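PDB 6EI6: coiled-coil and C2 domain-containing protein 1-like from Drosophila melanogaster, which binds monophosphorylated phosphatidylinositols and regulates ESCRT-dependent endosomal sorting, probably by keeping the ESCRT-III subunit Shrub from polymerising inappropriately. Local coordinates for residues I187-Y198 and I210-E221. Sequence-based numbering, arbitrary orientation.
Sequences IFKRHGVKFEIY and IGTVNVKLQPLE. With SO4 (sulfate ion), chain C.
G192-I197 pairs with G211-K216 as the antiparallel hairpin at one border of a C2-domain sheet, their N-to-C directions 164° apart and their axes 4.5 Å apart at their closest. V193 and V215 exchange two backbone hydrogen bonds, as do F195 and V213, and L217 N continues the pattern to H191 O. At the opposite end I210 and G211 both face I197, a classic beta bulge; I197 O takes a bond from I210 N and a weak one from G211 N. V193, F195, I197, V213 and V215 turn to one face of the sheet, where F195 and V215 also meet strand 241-249 of the other sheet, whereas K194, E196, T212 and N214 occupy the reverse face. L217 fits between helix and strand: its CB touches F188 CD1 at 3.9 Å, its CD1 stands over a face of that ring and 3.9 Å from I187 CG2, and its CD2 is 3.7 Å from V193 CG2. K216, bent at chi2 (-58°) and again at chi3, donates from NZ to R190 O (2.6 Å) and sulfate O3 (3.2 Å). The same ion accepts hydrogen bonds from G192 N through O1 and, near the imidazole plane, from H191 ND1 (2.9 Å to O2). K189 NZ forms a salt bridge with E221 OE2, reached on the syn side at 3.0 Å. Without the E221 carboxylate, as with an alanine here, the K189 ammonium would probably lose its mate and swing free. The sulfate, probably from the crystallisation liquor, thus draws donors from both segments, while apolar groups close the interior side of the hairpin.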
loop_
_atom_site.group_PDB
_atom_site.type_symbol
_atom_site.label_atom_id
_atom_site.label_comp_id
_atom_site.label_asym_id
_atom_site.label_seq_id
_atom_site.Cartn_x
_atom_site.Cartn_y
_atom_site.Cartn_z
ATOM N N ILE A 187 -10.144 -5.831 -9.256
ATOM C CA ILE A 187 -9.734 -6.532 -8.052
ATOM C C ILE A 187 -8.874 -5.624 -7.186
ATOM O O ILE A 187 -9.075 -5.535 -5.970
ATOM C CB ILE A 187 -9.015 -7.837 -8.433
ATOM C CG1 ILE A 187 -10.039 -8.890 -8.900
ATOM C CG2 ILE A 187 -8.139 -8.347 -7.284
ATOM C CD1 ILE A 187 -9.410 -10.033 -9.689
ATOM N N PHE A 188 -7.916 -4.917 -7.799
ATOM C CA PHE A 188 -7.108 -3.986 -7.018
ATOM C C PHE A 188 -7.927 -2.819 -6.491
ATOM O O PHE A 188 -7.634 -2.313 -5.404
ATOM C CB PHE A 188 -5.937 -3.479 -7.845
ATOM C CG PHE A 188 -4.824 -4.450 -7.935
ATOM C CD1 PHE A 188 -3.827 -4.454 -6.979
ATOM C CD2 PHE A 188 -4.795 -5.393 -8.949
ATOM C CE1 PHE A 188 -2.791 -5.375 -7.047
ATOM C CE2 PHE A 188 -3.774 -6.308 -9.028
ATOM C CZ PHE A 188 -2.764 -6.300 -8.080
ATOM N N LYS A 189 -8.972 -2.400 -7.212
ATOM C CA LYS A 189 -9.766 -1.264 -6.754
ATOM C C LYS A 189 -10.612 -1.630 -5.538
ATOM O O LYS A 189 -10.682 -0.872 -4.562
ATOM C CB LYS A 189 -10.657 -0.756 -7.891
ATOM C CG LYS A 189 -11.091 0.718 -7.734
ATOM C CD LYS A 189 -11.378 1.378 -9.109
ATOM C CE LYS A 189 -11.068 2.884 -9.127
ATOM N NZ LYS A 189 -9.590 3.183 -9.178
ATOM N N ARG A 190 -11.250 -2.801 -5.569
ATOM C CA ARG A 190 -12.372 -3.057 -4.678
ATOM C C ARG A 190 -12.133 -4.177 -3.677
ATOM O O ARG A 190 -12.861 -4.258 -2.682
ATOM C CB ARG A 190 -13.646 -3.368 -5.482
ATOM C CG ARG A 190 -14.280 -2.162 -6.138
ATOM C CD ARG A 190 -15.620 -2.470 -6.775
ATOM N NE ARG A 190 -15.575 -3.045 -8.121
ATOM C CZ ARG A 190 -16.118 -2.438 -9.180
ATOM N NH1 ARG A 190 -16.718 -1.273 -9.039
ATOM N NH2 ARG A 190 -16.088 -2.978 -10.391
ATOM N N HIS A 191 -11.166 -5.051 -3.913
ATOM C CA HIS A 191 -11.111 -6.358 -3.263
ATOM C C HIS A 191 -9.801 -6.499 -2.496
ATOM O O HIS A 191 -8.995 -5.567 -2.422
ATOM C CB HIS A 191 -11.310 -7.464 -4.309
ATOM C CG HIS A 191 -12.650 -7.405 -4.988
ATOM N ND1 HIS A 191 -13.843 -7.354 -4.292
ATOM C CD2 HIS A 191 -12.984 -7.376 -6.299
ATOM C CE1 HIS A 191 -14.851 -7.302 -5.145
ATOM N NE2 HIS A 191 -14.357 -7.318 -6.370
ATOM N N GLY A 192 -9.599 -7.674 -1.906
ATOM C CA GLY A 192 -8.494 -7.860 -0.996
ATOM C C GLY A 192 -7.995 -9.289 -0.976
ATOM O O GLY A 192 -8.496 -10.163 -1.687
ATOM N N VAL A 193 -6.975 -9.503 -0.146
ATOM C CA VAL A 193 -6.356 -10.799 0.106
ATOM C C VAL A 193 -6.793 -11.279 1.486
ATOM O O VAL A 193 -6.731 -10.512 2.454
ATOM C CB VAL A 193 -4.825 -10.678 0.047
ATOM C CG1 VAL A 193 -4.177 -12.028 0.194
ATOM C CG2 VAL A 193 -4.411 -9.990 -1.238
ATOM N N LYS A 194 -7.201 -12.547 1.586
ATOM C CA LYS A 194 -7.716 -13.127 2.823
ATOM C C LYS A 194 -6.651 -14.009 3.470
ATOM O O LYS A 194 -6.075 -14.874 2.808
ATOM C CB LYS A 194 -8.991 -13.933 2.541
ATOM C CG LYS A 194 -9.700 -14.530 3.791
ATOM C CD LYS A 194 -10.773 -15.603 3.417
ATOM C CE LYS A 194 -12.159 -14.997 3.201
ATOM N NZ LYS A 194 -13.102 -15.955 2.550
ATOM N N PHE A 195 -6.386 -13.789 4.759
ATOM C CA PHE A 195 -5.451 -14.602 5.534
ATOM C C PHE A 195 -6.219 -15.321 6.634
ATOM O O PHE A 195 -6.803 -14.671 7.503
ATOM C CB PHE A 195 -4.350 -13.751 6.164
ATOM C CG PHE A 195 -3.492 -13.052 5.174
ATOM C CD1 PHE A 195 -3.886 -11.834 4.626
ATOM C CD2 PHE A 195 -2.291 -13.612 4.770
ATOM C CE1 PHE A 195 -3.111 -11.202 3.692
ATOM C CE2 PHE A 195 -1.498 -12.974 3.844
ATOM C CZ PHE A 195 -1.912 -11.761 3.300
ATOM N N GLU A 196 -6.189 -16.649 6.632
ATOM C CA GLU A 196 -6.860 -17.438 7.666
ATOM C C GLU A 196 -5.819 -18.116 8.544
ATOM O O GLU A 196 -4.965 -18.846 8.041
ATOM C CB GLU A 196 -7.812 -18.449 7.040
ATOM C CG GLU A 196 -8.992 -17.763 6.413
ATOM C CD GLU A 196 -9.868 -18.703 5.624
ATOM O OE1 GLU A 196 -9.508 -19.889 5.527
ATOM O OE2 GLU A 196 -10.915 -18.259 5.097
ATOM N N ILE A 197 -5.867 -17.847 9.845
ATOM C CA ILE A 197 -4.880 -18.367 10.781
ATOM C C ILE A 197 -5.469 -19.601 11.467
ATOM O O ILE A 197 -6.541 -19.537 12.082
ATOM C CB ILE A 197 -4.457 -17.302 11.799
ATOM C CG1 ILE A 197 -3.772 -16.133 11.089
ATOM C CG2 ILE A 197 -3.490 -17.899 12.795
ATOM C CD1 ILE A 197 -4.716 -14.998 10.675
ATOM N N TYR A 198 -4.791 -20.737 11.342
ATOM C CA TYR A 198 -5.328 -22.001 11.826
ATOM C C TYR A 198 -4.393 -22.622 12.849
ATOM O O TYR A 198 -3.165 -22.587 12.682
ATOM C CB TYR A 198 -5.536 -22.991 10.692
ATOM C CG TYR A 198 -6.794 -22.796 9.882
ATOM C CD1 TYR A 198 -7.988 -23.391 10.258
ATOM C CD2 TYR A 198 -6.782 -22.056 8.715
ATOM C CE1 TYR A 198 -9.136 -23.229 9.501
ATOM C CE2 TYR A 198 -7.927 -21.904 7.957
ATOM C CZ TYR A 198 -9.093 -22.487 8.357
ATOM O OH TYR A 198 -10.226 -22.318 7.590
ATOM N N ILE A 210 -8.278 -19.853 14.097
ATOM C CA ILE A 210 -7.961 -18.898 15.156
ATOM C C ILE A 210 -8.500 -17.502 14.836
ATOM O O ILE A 210 -9.001 -16.798 15.725
ATOM C CB ILE A 210 -6.444 -18.851 15.364
ATOM C CG1 ILE A 210 -5.930 -20.217 15.783
ATOM C CG2 ILE A 210 -6.086 -17.780 16.374
ATOM C CD1 ILE A 210 -4.508 -20.166 16.205
ATOM N N GLY A 211 -8.355 -17.055 13.591
ATOM C CA GLY A 211 -8.853 -15.747 13.202
ATOM C C GLY A 211 -8.565 -15.464 11.742
ATOM O O GLY A 211 -7.743 -16.128 11.102
ATOM N N THR A 212 -9.262 -14.452 11.231
ATOM C CA THR A 212 -9.150 -14.011 9.851
ATOM C C THR A 212 -8.623 -12.573 9.780
ATOM O O THR A 212 -8.877 -11.748 10.671
ATOM C CB THR A 212 -10.503 -14.137 9.137
ATOM O OG1 THR A 212 -10.885 -15.520 9.118
ATOM C CG2 THR A 212 -10.401 -13.665 7.690
ATOM N N VAL A 213 -7.858 -12.296 8.717
ATOM C CA VAL A 213 -7.358 -10.966 8.384
ATOM C C VAL A 213 -7.628 -10.712 6.905
ATOM O O VAL A 213 -7.258 -11.534 6.057
ATOM C CB VAL A 213 -5.853 -10.841 8.676
ATOM C CG1 VAL A 213 -5.318 -9.583 8.056
ATOM C CG2 VAL A 213 -5.572 -10.889 10.178
ATOM N N ASN A 214 -8.260 -9.582 6.587
ATOM C CA ASN A 214 -8.558 -9.214 5.206
ATOM C C ASN A 214 -7.883 -7.891 4.871
ATOM O O ASN A 214 -8.183 -6.872 5.495
ATOM C CB ASN A 214 -10.064 -9.105 4.974
ATOM C CG ASN A 214 -10.699 -10.452 4.729
ATOM O OD1 ASN A 214 -10.428 -11.091 3.708
ATOM N ND2 ASN A 214 -11.541 -10.907 5.667
ATOM N N VAL A 215 -6.996 -7.899 3.878
ATOM C CA VAL A 215 -6.212 -6.718 3.511
ATOM C C VAL A 215 -6.618 -6.239 2.118
ATOM O O VAL A 215 -6.448 -6.964 1.128
ATOM C CB VAL A 215 -4.712 -7.018 3.573
ATOM C CG1 VAL A 215 -3.920 -5.789 3.160
ATOM C CG2 VAL A 215 -4.353 -7.488 4.978
ATOM N N LYS A 216 -7.163 -5.025 2.044
ATOM C CA LYS A 216 -7.563 -4.441 0.765
ATOM C C LYS A 216 -6.344 -4.167 -0.116
ATOM O O LYS A 216 -5.301 -3.704 0.359
ATOM C CB LYS A 216 -8.329 -3.134 0.987
ATOM C CG LYS A 216 -9.657 -3.300 1.662
ATOM C CD LYS A 216 -10.530 -4.233 0.853
ATOM C CE LYS A 216 -11.939 -3.709 0.792
ATOM N NZ LYS A 216 -12.757 -4.590 -0.084
ATOM N N LEU A 217 -6.485 -4.428 -1.411
ATOM C CA LEU A 217 -5.368 -4.251 -2.329
ATOM C C LEU A 217 -5.206 -2.811 -2.825
ATOM O O LEU A 217 -4.159 -2.483 -3.401
ATOM C CB LEU A 217 -5.536 -5.207 -3.520
ATOM C CG LEU A 217 -5.188 -6.672 -3.235
ATOM C CD1 LEU A 217 -5.615 -7.577 -4.374
ATOM C CD2 LEU A 217 -3.690 -6.822 -2.953
ATOM N N GLN A 218 -6.190 -1.943 -2.592
ATOM C CA GLN A 218 -6.226 -0.673 -3.308
ATOM C C GLN A 218 -5.048 0.266 -3.035
ATOM O O GLN A 218 -4.712 1.029 -3.954
ATOM C CB GLN A 218 -7.578 0.023 -3.055
ATOM C CG GLN A 218 -7.577 1.044 -1.947
ATOM C CD GLN A 218 -7.103 2.411 -2.392
ATOM O OE1 GLN A 218 -7.392 2.839 -3.513
ATOM N NE2 GLN A 218 -6.354 3.098 -1.519
ATOM N N PRO A 219 -4.384 0.277 -1.859
ATOM C CA PRO A 219 -3.140 1.062 -1.751
ATOM C C PRO A 219 -2.126 0.776 -2.843
ATOM O O PRO A 219 -1.276 1.633 -3.114
ATOM C CB PRO A 219 -2.589 0.661 -0.377
ATOM C CG PRO A 219 -3.793 0.394 0.432
ATOM C CD PRO A 219 -4.785 -0.256 -0.536
ATOM N N LEU A 220 -2.153 -0.414 -3.451
ATOM C CA LEU A 220 -1.190 -0.749 -4.490
ATOM C C LEU A 220 -1.481 -0.030 -5.806
ATOM O O LEU A 220 -0.688 -0.148 -6.754
ATOM C CB LEU A 220 -1.135 -2.269 -4.699
ATOM C CG LEU A 220 -0.549 -2.962 -3.461
ATOM C CD1 LEU A 220 -0.517 -4.452 -3.638
ATOM C CD2 LEU A 220 0.832 -2.451 -3.072
ATOM N N GLU A 221 -2.579 0.729 -5.880
ATOM C CA GLU A 221 -2.845 1.533 -7.070
ATOM C C GLU A 221 -1.827 2.654 -7.210
ATOM O O GLU A 221 -1.401 2.982 -8.329
ATOM C CB GLU A 221 -4.252 2.113 -7.008
ATOM C CG GLU A 221 -5.328 1.116 -7.311
ATOM C CD GLU A 221 -6.663 1.779 -7.489
ATOM O OE1 GLU A 221 -6.882 2.826 -6.827
ATOM O OE2 GLU A 221 -7.475 1.259 -8.298
HETATM S S SO4 C . -13.065 -8.716 -0.784
HETATM O O1 SO4 C . -12.206 -9.455 -1.726
HETATM O O2 SO4 C . -14.147 -8.020 -1.498
HETATM O O3 SO4 C . -12.243 -7.738 -0.047
HETATM O O4 SO4 C . -13.676 -9.678 0.143
#